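Local structure of NADH kinase POS5, mitochondrial (Saccharomyces cerevisiae, 3AFO) at residues 201-206 and 241-246; 213-218 and 230-235; 259-264 and 274-279. The protein phosphorylates NADH and, with a twofold lower preference, NAD+, using ATP, and so supplies mitochondria with NADPH as an antioxidant reductant. One frame throughout, in Å; residues are numbered along the deposited sequence.

Contact 1 of 3, residues 201-206 and 241-246. With NAI (1,4-dihydronicotinamide adenine dinucleotide), chain C.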
loop_
_atom_site.group_PDB
_atom_site.type_symbol
_atom_site.label_atom_id
_atom_site.label_comp_id
_atom_site.label_asym_id
_atom_site.label_seq_id
_atom_site.Cartn_x
_atom_site.Cartn_y
_atom_site.Cartn_z
ATOM N N ASP A 201 -18.395 7.335 8.947
ATOM C CA ASP A 201 -17.239 8.198 8.932
ATOM C C ASP A 201 -17.520 9.681 8.944
ATOM O O ASP A 201 -18.641 10.137 8.684
ATOM C CB ASP A 201 -16.347 7.857 7.724
ATOM C CG ASP A 201 -17.132 7.690 6.430
ATOM O OD1 ASP A 201 -18.155 8.393 6.214
ATOM O OD2 ASP A 201 -16.699 6.850 5.609
ATOM N N ILE A 202 -16.459 10.423 9.243
ATOM C CA ILE A 202 -16.413 11.858 9.117
ATOM C C ILE A 202 -15.213 12.143 8.233
ATOM O O ILE A 202 -14.102 11.654 8.512
ATOM C CB ILE A 202 -16.231 12.520 10.494
ATOM C CG1 ILE A 202 -17.458 12.214 11.366
ATOM C CG2 ILE A 202 -15.995 14.053 10.343
ATOM C CD1 ILE A 202 -17.145 11.943 12.837
ATOM N N PHE A 203 -15.410 12.911 7.168
ATOM C CA PHE A 203 -14.265 13.228 6.302
ATOM C C PHE A 203 -14.208 14.635 5.762
ATOM O O PHE A 203 -15.228 15.311 5.634
ATOM C CB PHE A 203 -14.038 12.174 5.186
ATOM C CG PHE A 203 -15.178 12.017 4.215
ATOM C CD1 PHE A 203 -15.241 12.785 3.055
ATOM C CD2 PHE A 203 -16.148 11.056 4.421
ATOM C CE1 PHE A 203 -16.287 12.611 2.143
ATOM C CE2 PHE A 203 -17.197 10.876 3.499
ATOM C CZ PHE A 203 -17.262 11.654 2.371
ATOM N N LEU A 204 -12.977 15.069 5.515
ATOM C CA LEU A 204 -12.662 16.359 4.944
ATOM C C LEU A 204 -12.067 16.091 3.570
ATOM O O LEU A 204 -11.293 15.145 3.402
ATOM C CB LEU A 204 -11.660 17.095 5.829
ATOM C CG LEU A 204 -12.184 17.491 7.214
ATOM C CD1 LEU A 204 -11.041 17.910 8.131
ATOM C CD2 LEU A 204 -13.214 18.633 7.087
ATOM N N HIS A 205 -12.445 16.896 2.583
ATOM C CA HIS A 205 -11.986 16.672 1.216
ATOM C C HIS A 205 -11.928 17.992 0.455
ATOM O O HIS A 205 -12.770 18.862 0.674
ATOM C CB HIS A 205 -12.902 15.685 0.498
ATOM C CG HIS A 205 -12.257 15.022 -0.681
ATOM N ND1 HIS A 205 -12.071 15.666 -1.883
ATOM C CD2 HIS A 205 -11.727 13.786 -0.830
ATOM C CE1 HIS A 205 -11.456 14.855 -2.725
ATOM N NE2 HIS A 205 -11.246 13.703 -2.114
ATOM N N ARG A 206 -10.940 18.133 -0.427
ATOM C CA ARG A 206 -10.784 19.327 -1.263
ATOM C C ARG A 206 -11.989 19.544 -2.179
ATOM O O ARG A 206 -12.267 20.671 -2.571
ATOM C CB ARG A 206 -9.485 19.260 -2.078
ATOM C CG ARG A 206 -9.430 18.126 -3.107
ATOM C CD ARG A 206 -8.156 18.184 -3.955
ATOM N NE ARG A 206 -8.130 17.110 -4.953
ATOM C CZ ARG A 206 -8.731 17.160 -6.143
ATOM N NH1 ARG A 206 -9.404 18.248 -6.514
ATOM N NH2 ARG A 206 -8.647 16.126 -6.974
ATOM N N THR A 241 -14.728 -0.518 6.143
ATOM C CA THR A 241 -14.966 -1.116 4.834
ATOM C C THR A 241 -15.535 -0.113 3.823
ATOM O O THR A 241 -15.834 -0.477 2.684
ATOM C CB THR A 241 -15.863 -2.370 4.952
ATOM O OG1 THR A 241 -17.040 -2.055 5.714
ATOM C CG2 THR A 241 -15.104 -3.489 5.655
ATOM N N ALA A 242 -15.643 1.151 4.223
ATOM C CA ALA A 242 -16.228 2.190 3.353
ATOM C C ALA A 242 -15.116 3.070 2.746
ATOM O O ALA A 242 -14.133 2.518 2.218
ATOM C CB ALA A 242 -17.267 3.006 4.132
ATOM N N TYR A 243 -15.230 4.399 2.808
ATOM C CA TYR A 243 -14.205 5.285 2.207
ATOM C C TYR A 243 -12.772 4.930 2.654
ATOM O O TYR A 243 -11.836 4.924 1.849
ATOM C CB TYR A 243 -14.493 6.762 2.552
ATOM C CG TYR A 243 -13.971 7.812 1.573
ATOM C CD1 TYR A 243 -14.429 9.135 1.659
ATOM C CD2 TYR A 243 -13.049 7.499 0.567
ATOM C CE1 TYR A 243 -13.981 10.113 0.794
ATOM C CE2 TYR A 243 -12.587 8.484 -0.331
ATOM C CZ TYR A 243 -13.066 9.789 -0.201
ATOM O OH TYR A 243 -12.655 10.777 -1.062
ATOM N N SER A 244 -12.604 4.631 3.940
ATOM C CA SER A 244 -11.289 4.314 4.487
ATOM C C SER A 244 -10.636 3.134 3.745
ATOM O O SER A 244 -9.429 3.153 3.480
ATOM C CB SER A 244 -11.404 4.022 5.984
ATOM O OG SER A 244 -10.146 3.690 6.530
ATOM N N LEU A 245 -11.444 2.125 3.397
ATOM C CA LEU A 245 -10.965 0.962 2.621
ATOM C C LEU A 245 -10.438 1.381 1.257
ATOM O O LEU A 245 -9.347 0.982 0.848
ATOM C CB LEU A 245 -12.072 -0.082 2.438
ATOM C CG LEU A 245 -11.610 -1.489 2.018
ATOM C CD1 LEU A 245 -10.860 -2.154 3.165
ATOM C CD2 LEU A 245 -12.771 -2.349 1.572
ATOM N N SER A 246 -11.217 2.202 0.562
ATOM C CA SER A 246 -10.824 2.717 -0.745
ATOM C C SER A 246 -9.511 3.490 -0.686
ATOM O O SER A 246 -8.743 3.478 -1.639
ATOM C CB SER A 246 -11.915 3.638 -1.279
ATOM O OG SER A 246 -13.144 2.942 -1.330
HETATM P PA NAI C . -22.675 6.115 -1.954
HETATM O O1A NAI C . -23.657 5.214 -2.643
HETATM O O2A NAI C . -22.127 7.348 -2.853
HETATM O O5B NAI C . -21.368 5.362 -1.540
HETATM C C5B NAI C . -21.524 4.164 -0.949
HETATM C C4B NAI C . -20.691 3.160 -1.659
HETATM O O4B NAI C . -19.899 2.685 -0.537
HETATM C C3B NAI C . -21.757 2.111 -1.955
HETATM O O3B NAI C . -21.235 1.151 -2.876
HETATM C C2B NAI C . -21.951 1.499 -0.566
HETATM O O2B NAI C . -22.421 0.159 -0.636
HETATM C C1B NAI C . -20.522 1.482 -0.028
HETATM N N9A NAI C . -20.504 1.535 1.462
HETATM C C8A NAI C . -21.032 2.478 2.250
HETATM N N7A NAI C . -20.805 2.153 3.534
HETATM C C5A NAI C . -20.110 1.015 3.557
HETATM C C6A NAI C . -19.585 0.205 4.566
HETATM N N6A NAI C . -19.715 0.506 5.875
HETATM N N1A NAI C . -18.930 -0.915 4.203
HETATM C C2A NAI C . -18.773 -1.257 2.933
HETATM N N3A NAI C . -19.257 -0.509 1.952
HETATM C C4A NAI C . -19.929 0.622 2.234
HETATM O O3 NAI C . -23.297 6.856 -0.605
HETATM P PN NAI C . -23.994 6.047 0.596
HETATM O O1N NAI C . -24.405 4.684 0.128
HETATM O O2N NAI C . -24.928 7.023 1.196
HETATM O O5D NAI C . -22.806 5.773 1.685
HETATM C C5D NAI C . -22.042 6.847 2.205
HETATM C C4D NAI C . -20.585 6.425 2.315
HETATM O O4D NAI C . -20.014 6.558 0.993
HETATM C C3D NAI C . -19.738 7.389 3.131
HETATM O O3D NAI C . -19.861 7.118 4.534
HETATM C C2D NAI C . -18.321 7.056 2.610
HETATM O O2D NAI C . -17.689 6.114 3.490
HETATM C C1D NAI C . -18.615 6.371 1.242
HETATM N N1N NAI C . -17.819 7.063 0.215
HETATM C C2N NAI C . -16.826 6.327 -0.422
HETATM C C3N NAI C . -16.016 6.906 -1.384
HETATM C C7N NAI C . -14.939 6.023 -2.066
HETATM O O7N NAI C . -14.207 6.451 -2.955
HETATM N N7N NAI C . -14.879 4.781 -1.629
HETATM C C4N NAI C . -16.208 8.254 -1.715
HETATM C C5N NAI C . -17.207 9.018 -1.077
HETATM C C6N NAI C . -18.018 8.436 -0.101
HETATM O O HOH W 1 -14.585 5.326 5.971
#
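Tyr-243 turns its ring anti to the backbone N (chi1 -154°), while CG of Asp-201 and of Phe-203 sits in the crowded position between N and the carbonyl carbon (chi1 46° and 61°). These torsions turn the side chains into the NADH site of the NAD kinase C-terminal domain, where strand 201-205 faces the start of helix 243-246. The ring edge of Tyr-243 stands over the face of Phe-203 in a T-shaped stack, with CE1 of each ring 3.7 Å apart. One face of Tyr-243 carries the dihydronicotinamide ring, with C4N over its centre. Replacing Tyr-243 by an alanine would remove both ring contacts and would probably leave the nicotinamide poorly positioned. The Tyr-243 hydroxyl is hydrogen-bonded to Asp-230 of the second subunit, so the partner chain helps fix the ring. Asp-201 grips the nicotinamide ribose: its OD2 accepts a very short bond of 2.5 Å from O2D of NADH. The backbone N of Tyr-243 donates to the same O2D, so this hydroxyl is held from both segments. Thr-241 OG1 donates to adenine N1A at 2.7 Å. Ser-246 OG accepts from carboxamide N7N. A bridging water donates to Asp-201 OD2 and accepts from Ser-244 N at 2.9 Å.

Contact 2 of 3, residues 213-218 and 230-235. With NAI (1,4-dihydronicotinamide adenine dinucleotide), chain F.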
loop_
_atom_site.group_PDB
_atom_site.type_symbol
_atom_site.label_atom_id
_atom_site.label_comp_id
_atom_site.label_asym_id
_atom_site.label_seq_id
_atom_site.Cartn_x
_atom_site.Cartn_y
_atom_site.Cartn_z
ATOM N N THR A 213 -5.928 20.280 0.431
ATOM C CA THR A 213 -6.251 20.730 1.781
ATOM C C THR A 213 -4.967 20.716 2.602
ATOM O O THR A 213 -4.065 19.933 2.321
ATOM C CB THR A 213 -7.279 19.792 2.473
ATOM O OG1 THR A 213 -6.677 18.515 2.721
ATOM C CG2 THR A 213 -8.520 19.583 1.606
ATOM N N ASN A 214 -4.875 21.598 3.591
ATOM C CA ASN A 214 -3.768 21.596 4.532
ATOM C C ASN A 214 -4.388 21.487 5.907
ATOM O O ASN A 214 -5.058 22.423 6.351
ATOM C CB ASN A 214 -2.955 22.886 4.418
ATOM C CG ASN A 214 -2.346 23.076 3.031
ATOM O OD1 ASN A 214 -1.324 22.467 2.694
ATOM N ND2 ASN A 214 -2.971 23.927 2.224
ATOM N N LEU A 215 -4.192 20.343 6.567
ATOM C CA LEU A 215 -4.902 20.023 7.807
ATOM C C LEU A 215 -3.956 19.709 8.957
ATOM O O LEU A 215 -3.044 18.883 8.818
ATOM C CB LEU A 215 -5.819 18.818 7.603
ATOM C CG LEU A 215 -6.725 18.767 6.381
ATOM C CD1 LEU A 215 -7.415 17.406 6.375
ATOM C CD2 LEU A 215 -7.754 19.902 6.391
ATOM N N ASP A 216 -4.191 20.367 10.087
ATOM C CA ASP A 216 -3.400 20.145 11.289
ATOM C C ASP A 216 -4.177 19.272 12.245
ATOM O O ASP A 216 -5.291 19.623 12.670
ATOM C CB ASP A 216 -3.024 21.482 11.940
ATOM C CG ASP A 216 -2.127 22.324 11.042
ATOM O OD1 ASP A 216 -1.098 21.801 10.571
ATOM O OD2 ASP A 216 -2.464 23.496 10.791
ATOM N N ILE A 217 -3.576 18.133 12.579
ATOM C CA ILE A 217 -4.242 17.087 13.334
ATOM C C ILE A 217 -3.658 16.996 14.738
ATOM O O ILE A 217 -2.432 16.922 14.910
ATOM C CB ILE A 217 -4.101 15.710 12.618
ATOM C CG1 ILE A 217 -4.732 15.769 11.219
ATOM C CG2 ILE A 217 -4.741 14.611 13.460
ATOM C CD1 ILE A 217 -4.361 14.615 10.300
ATOM N N PHE A 218 -4.544 17.008 15.731
ATOM C CA PHE A 218 -4.140 16.928 17.131
ATOM C C PHE A 218 -4.850 15.750 17.771
ATOM O O PHE A 218 -6.059 15.575 17.589
ATOM C CB PHE A 218 -4.483 18.226 17.896
ATOM C CG PHE A 218 -3.872 19.486 17.293
ATOM C CD1 PHE A 218 -2.751 20.082 17.881
ATOM C CD2 PHE A 218 -4.424 20.075 16.164
ATOM C CE1 PHE A 218 -2.177 21.238 17.338
ATOM C CE2 PHE A 218 -3.860 21.245 15.602
ATOM C CZ PHE A 218 -2.736 21.825 16.195
ATOM N N ASP A 230 -5.715 15.323 -0.614
ATOM C CA ASP A 230 -7.137 15.430 -0.951
ATOM C C ASP A 230 -7.977 15.643 0.309
ATOM O O ASP A 230 -8.972 16.384 0.287
ATOM C CB ASP A 230 -7.633 14.182 -1.701
ATOM C CG ASP A 230 -7.249 14.188 -3.159
ATOM O OD1 ASP A 230 -6.657 15.185 -3.631
ATOM O OD2 ASP A 230 -7.534 13.187 -3.838
ATOM N N GLY A 231 -7.597 14.965 1.400
ATOM C CA GLY A 231 -8.322 15.075 2.661
ATOM C C GLY A 231 -7.956 13.990 3.658
ATOM O O GLY A 231 -6.876 13.407 3.585
ATOM N N VAL A 232 -8.868 13.709 4.579
ATOM C CA VAL A 232 -8.636 12.704 5.612
ATOM C C VAL A 232 -9.993 12.172 6.057
ATOM O O VAL A 232 -10.990 12.912 6.032
ATOM C CB VAL A 232 -7.864 13.317 6.815
ATOM C CG1 VAL A 232 -8.728 14.334 7.557
ATOM C CG2 VAL A 232 -7.350 12.225 7.783
ATOM N N ALA A 233 -10.025 10.911 6.470
ATOM C CA ALA A 233 -11.249 10.270 6.937
ATOM C C ALA A 233 -11.036 9.757 8.351
ATOM O O ALA A 233 -9.989 9.175 8.646
ATOM C CB ALA A 233 -11.634 9.108 6.009
ATOM N N LEU A 234 -12.027 10.000 9.213
ATOM C CA LEU A 234 -12.112 9.400 10.533
ATOM C C LEU A 234 -13.282 8.428 10.496
ATOM O O LEU A 234 -14.408 8.835 10.185
ATOM C CB LEU A 234 -12.355 10.477 11.593
ATOM C CG LEU A 234 -11.271 11.569 11.567
ATOM C CD1 LEU A 234 -11.647 12.791 12.347
ATOM C CD2 LEU A 234 -9.920 11.029 12.035
ATOM N N ALA A 235 -13.029 7.151 10.797
ATOM C CA ALA A 235 -14.038 6.117 10.577
ATOM C C ALA A 235 -14.231 5.250 11.801
ATOM O O ALA A 235 -13.302 5.040 12.589
ATOM C CB ALA A 235 -13.679 5.247 9.364
HETATM P PA NAI F . -0.382 22.595 -6.880
HETATM O O1A NAI F . 0.401 23.692 -6.242
HETATM O O2A NAI F . -1.942 22.583 -6.497
HETATM O O5B NAI F . -0.040 21.173 -6.367
HETATM C C5B NAI F . 1.087 20.580 -6.782
HETATM C C4B NAI F . 1.759 19.956 -5.607
HETATM O O4B NAI F . 2.309 18.821 -6.277
HETATM C C3B NAI F . 2.907 20.906 -5.289
HETATM O O3B NAI F . 3.475 20.520 -4.034
HETATM C C2B NAI F . 3.851 20.604 -6.452
HETATM O O2B NAI F . 5.207 20.940 -6.156
HETATM C C1B NAI F . 3.709 19.087 -6.534
HETATM N N9A NAI F . 4.012 18.546 -7.876
HETATM C C8A NAI F . 3.521 18.982 -9.048
HETATM N N7A NAI F . 4.040 18.252 -10.034
HETATM C C5A NAI F . 4.855 17.346 -9.485
HETATM C C6A NAI F . 5.643 16.324 -9.991
HETATM N N6A NAI F . 5.703 16.065 -11.311
HETATM N N1A NAI F . 6.356 15.583 -9.125
HETATM C C2A NAI F . 6.315 15.798 -7.817
HETATM N N3A NAI F . 5.571 16.758 -7.296
HETATM C C4A NAI F . 4.831 17.538 -8.109
HETATM O O3 NAI F . -0.418 22.666 -8.536
HETATM P PN NAI F . 0.840 22.617 -9.526
HETATM O O1N NAI F . 2.086 22.942 -8.790
HETATM O O2N NAI F . 0.428 23.408 -10.705
HETATM O O5D NAI F . 0.901 21.045 -9.949
HETATM C C5D NAI F . -0.254 20.414 -10.547
HETATM C C4D NAI F . -0.351 18.962 -10.059
HETATM O O4D NAI F . -0.981 18.958 -8.771
HETATM C C3D NAI F . -1.307 18.093 -10.878
HETATM O O3D NAI F . -0.663 17.665 -12.084
HETATM C C2D NAI F . -1.521 16.907 -9.919
HETATM O O2D NAI F . -0.575 15.851 -10.192
HETATM C C1D NAI F . -1.217 17.534 -8.531
HETATM N N1N NAI F . -2.378 17.231 -7.662
HETATM C C2N NAI F . -2.161 16.371 -6.574
HETATM C C3N NAI F . -3.200 16.018 -5.724
HETATM C C7N NAI F . -2.882 15.073 -4.549
HETATM O O7N NAI F . -3.742 14.703 -3.743
HETATM N N7N NAI F . -1.619 14.682 -4.512
HETATM C C4N NAI F . -4.491 16.514 -5.959
HETATM C C5N NAI F . -4.724 17.375 -7.054
HETATM C C6N NAI F . -3.678 17.734 -7.904
#
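Apolar contact carries the middle of this face-to-face packing of two sheets. Strands 213-218 and 231-235 belong to different sheets of the C-terminal beta domain and face each other across its core, their axes no closer than 8.1 Å and inclined at 45°. Leu-215 sends CD1 across to CG1 of Val-232 at 3.5 Å, and the two side chains cross obliquely. The CG1 branch of Val-232 lies in the crowded position between N and the carbonyl carbon (chi1 68°), which brings it to the leucine. Leu-204 and Ile-284 also pack on Leu-215.

Side chain meets backbone at the end near Thr-213. Thr-213 CG2 rests 3.5 Å from Asp-230 O, and its OG1 lies 3.8 Å from Gly-231 CA. The hydroxyl itself is hydrogen-bonded to the carbonyl of Ala-229. Asp-230 and Gly-231 both face Ile-264, forming a classic beta bulge where the chain turns a corner.

Charge lies beyond the bulge. The CB of Asp-230 points away from strand 213-218. Its OD1 forms a salt bridge with Arg-206, and its OD2 is hydrogen-bonded to Tyr-243 OH of the second subunit. Asp-230 OD1 also lies 3.0 Å from O7N of the chain F NADH, which is bound by the second subunit. The contact is therefore apolar between the sheets and polar at the subunit boundary, where the arginine probably favours the ionised form of the buried Asp-230.

Contact 3 of 3, residues 259-264 and 274-279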
loop_
_atom_site.group_PDB
_atom_site.type_symbol
_atom_site.label_atom_id
_atom_site.label_comp_id
_atom_site.label_asym_id
_atom_site.label_seq_id
_atom_site.Cartn_x
_atom_site.Cartn_y
_atom_site.Cartn_z
ATOM N N ILE A 259 -10.905 4.079 16.615
ATOM C CA ILE A 259 -11.231 5.069 15.613
ATOM C C ILE A 259 -10.145 4.966 14.561
ATOM O O ILE A 259 -8.955 4.981 14.898
ATOM C CB ILE A 259 -11.221 6.510 16.191
ATOM C CG1 ILE A 259 -12.203 6.627 17.365
ATOM C CG2 ILE A 259 -11.511 7.544 15.069
ATOM C CD1 ILE A 259 -12.142 7.972 18.127
ATOM N N LEU A 260 -10.543 4.873 13.297
ATOM C CA LEU A 260 -9.573 4.872 12.198
ATOM C C LEU A 260 -9.274 6.291 11.769
ATOM O O LEU A 260 -10.187 7.108 11.648
ATOM C CB LEU A 260 -10.103 4.088 10.981
ATOM C CG LEU A 260 -10.125 2.553 11.073
ATOM C CD1 LEU A 260 -11.322 2.031 11.888
ATOM C CD2 LEU A 260 -10.137 1.934 9.682
ATOM N N MET A 261 -7.999 6.578 11.537
ATOM C CA MET A 261 -7.585 7.814 10.882
ATOM C C MET A 261 -6.870 7.447 9.590
ATOM O O MET A 261 -5.763 6.907 9.625
ATOM C CB MET A 261 -6.666 8.645 11.786
ATOM C CG MET A 261 -6.185 9.948 11.140
ATOM S SD MET A 261 -5.173 10.904 12.280
ATOM C CE MET A 261 -6.420 11.463 13.456
ATOM N N THR A 262 -7.499 7.735 8.452
ATOM C CA THR A 262 -6.965 7.278 7.160
ATOM C C THR A 262 -6.803 8.454 6.207
ATOM O O THR A 262 -7.781 9.147 5.937
ATOM C CB THR A 262 -7.908 6.222 6.506
ATOM O OG1 THR A 262 -8.147 5.148 7.425
ATOM C CG2 THR A 262 -7.322 5.664 5.186
ATOM N N PRO A 263 -5.575 8.674 5.688
ATOM C CA PRO A 263 -5.372 9.811 4.788
ATOM C C PRO A 263 -6.003 9.551 3.424
ATOM O O PRO A 263 -6.118 8.401 2.993
ATOM C CB PRO A 263 -3.850 9.901 4.664
ATOM C CG PRO A 263 -3.375 8.472 4.830
ATOM C CD PRO A 263 -4.346 7.868 5.855
ATOM N N ILE A 264 -6.459 10.616 2.779
ATOM C CA ILE A 264 -7.003 10.505 1.433
ATOM C C ILE A 264 -6.045 11.186 0.459
ATOM O O ILE A 264 -5.957 12.413 0.432
ATOM C CB ILE A 264 -8.439 11.124 1.305
ATOM C CG1 ILE A 264 -9.364 10.545 2.381
ATOM C CG2 ILE A 264 -9.005 10.869 -0.108
ATOM C CD1 ILE A 264 -10.697 11.289 2.548
ATOM N N LEU A 274 -3.677 5.040 10.597
ATOM C CA LEU A 274 -3.559 4.875 12.053
ATOM C C LEU A 274 -4.818 4.266 12.646
ATOM O O LEU A 274 -5.929 4.542 12.174
ATOM C CB LEU A 274 -3.319 6.235 12.741
ATOM C CG LEU A 274 -2.075 7.060 12.405
ATOM C CD1 LEU A 274 -2.082 8.356 13.248
ATOM C CD2 LEU A 274 -0.750 6.269 12.590
ATOM N N ILE A 275 -4.640 3.466 13.694
ATOM C CA ILE A 275 -5.764 2.922 14.453
ATOM C C ILE A 275 -5.631 3.457 15.878
ATOM O O ILE A 275 -4.637 3.191 16.569
ATOM C CB ILE A 275 -5.784 1.367 14.471
ATOM C CG1 ILE A 275 -5.654 0.752 13.044
ATOM C CG2 ILE A 275 -7.018 0.843 15.223
ATOM C CD1 ILE A 275 -6.857 0.951 12.132
ATOM N N LEU A 276 -6.618 4.241 16.293
ATOM C CA LEU A 276 -6.558 4.967 17.564
ATOM C C LEU A 276 -7.539 4.365 18.562
ATOM O O LEU A 276 -8.510 3.737 18.147
ATOM C CB LEU A 276 -6.878 6.452 17.325
ATOM C CG LEU A 276 -6.132 7.175 16.202
ATOM C CD1 LEU A 276 -6.684 8.606 16.028
ATOM C CD2 LEU A 276 -4.624 7.210 16.462
ATOM N N PRO A 277 -7.282 4.541 19.882
ATOM C CA PRO A 277 -8.188 4.108 20.936
ATOM C C PRO A 277 -9.557 4.754 20.798
ATOM O O PRO A 277 -9.653 5.907 20.352
ATOM C CB PRO A 277 -7.527 4.663 22.204
ATOM C CG PRO A 277 -6.142 4.843 21.860
ATOM C CD PRO A 277 -6.122 5.253 20.443
ATOM N N HIS A 278 -10.604 4.042 21.204
ATOM C CA HIS A 278 -11.956 4.599 21.165
ATOM C C HIS A 278 -12.081 5.825 22.077
ATOM O O HIS A 278 -12.932 6.679 21.858
ATOM C CB HIS A 278 -13.004 3.533 21.529
ATOM C CG HIS A 278 -13.145 3.308 22.996
ATOM N ND1 HIS A 278 -14.153 3.888 23.744
ATOM C CD2 HIS A 278 -12.384 2.604 23.868
ATOM C CE1 HIS A 278 -14.015 3.532 25.011
ATOM N NE2 HIS A 278 -12.951 2.752 25.112
ATOM N N SER A 279 -11.192 5.908 23.067
ATOM C CA SER A 279 -11.150 6.996 24.048
ATOM C C SER A 279 -10.519 8.298 23.539
ATOM O O SER A 279 -10.532 9.316 24.245
ATOM C CB SER A 279 -10.393 6.513 25.292
ATOM O OG SER A 279 -9.084 6.034 24.937
HETATM O O HOH W 2 -6.873 3.691 9.569
#
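Met-261 and Leu-274 lie side by side and point the same way, with Met-261 SD 4.1 Å from Leu-274 CD1. The methionine is extended through chi1 and chi2, then bends at chi3 (-71°). The bend brings Met-261 CE to Leu-276 CD1 at 3.9 Å, where the two side chains cross obliquely. Ile-259 is on the same face of the sheet. Its CD1 comes near the backbone O atoms of Pro-277 and His-278, beyond the paired residues. Ile-282 packs against Ile-259, Met-261 and Leu-276 on this side, and Ile-217 also touches Met-261.

Leu-260 and Ile-275 occupy the other face, again side by side. The end of Ile-275 leans toward its neighbour and puts CD1 3.8 Å from Leu-260 CG. Leu-260 also touches Ser-244 of helix 243-246.

The frame for these side chains is an antiparallel beta hairpin. Ile-259 with Leu-276 and Met-261 with Leu-274 are hydrogen-bonded pairs, and Leu-260 with Ile-275 is the non-hydrogen-bonded pair between them. Four nearly straight bonds join the strands. The shortest is Leu-276 N to Ile-259 O at 2.8 Å, with the donor in the carbonyl plane. Met-261 N reaches Leu-274 O from above the carbonyl plane, at an N-H to O angle of 173°. A water donates to Leu-274 O and is hydrogen-bonded to Thr-262 OG1.

Strand 274-277 is the edge of this chain's sheet, but Leu-274 and Ile-275 pair in parallel fashion with a strand of the third subunit. Strand pairing thus satisfies backbone polar groups while apolar side chains fill both faces, so the hairpin can lie buried between the sheet opposite and the pocket helix.

Each contact has at least one strand in the same antiparallel sheet, in which strand 231-235 lies between 201-205 and 258-266. Contact 2 is nested in the chain loop closed by contact 1, their centres about 10 Å apart. Ile-202 O and Leu-234 N probably hydrogen-bond at 2.7 Å. Contact 3 follows later in the chain, its centre about 11 Å from each of the others. Ala-233 O meets Thr-262 N at 2.9 Å, joining contacts 2 and 3. A probable hydrogen bond of 2.6 Å between Ser-244 OG and Thr-262 OG1 ties the pocket helix to the hairpin. Contact 1 binds NADH directly, and Asp-230 of contact 2 approaches the NADH held by the second subunit.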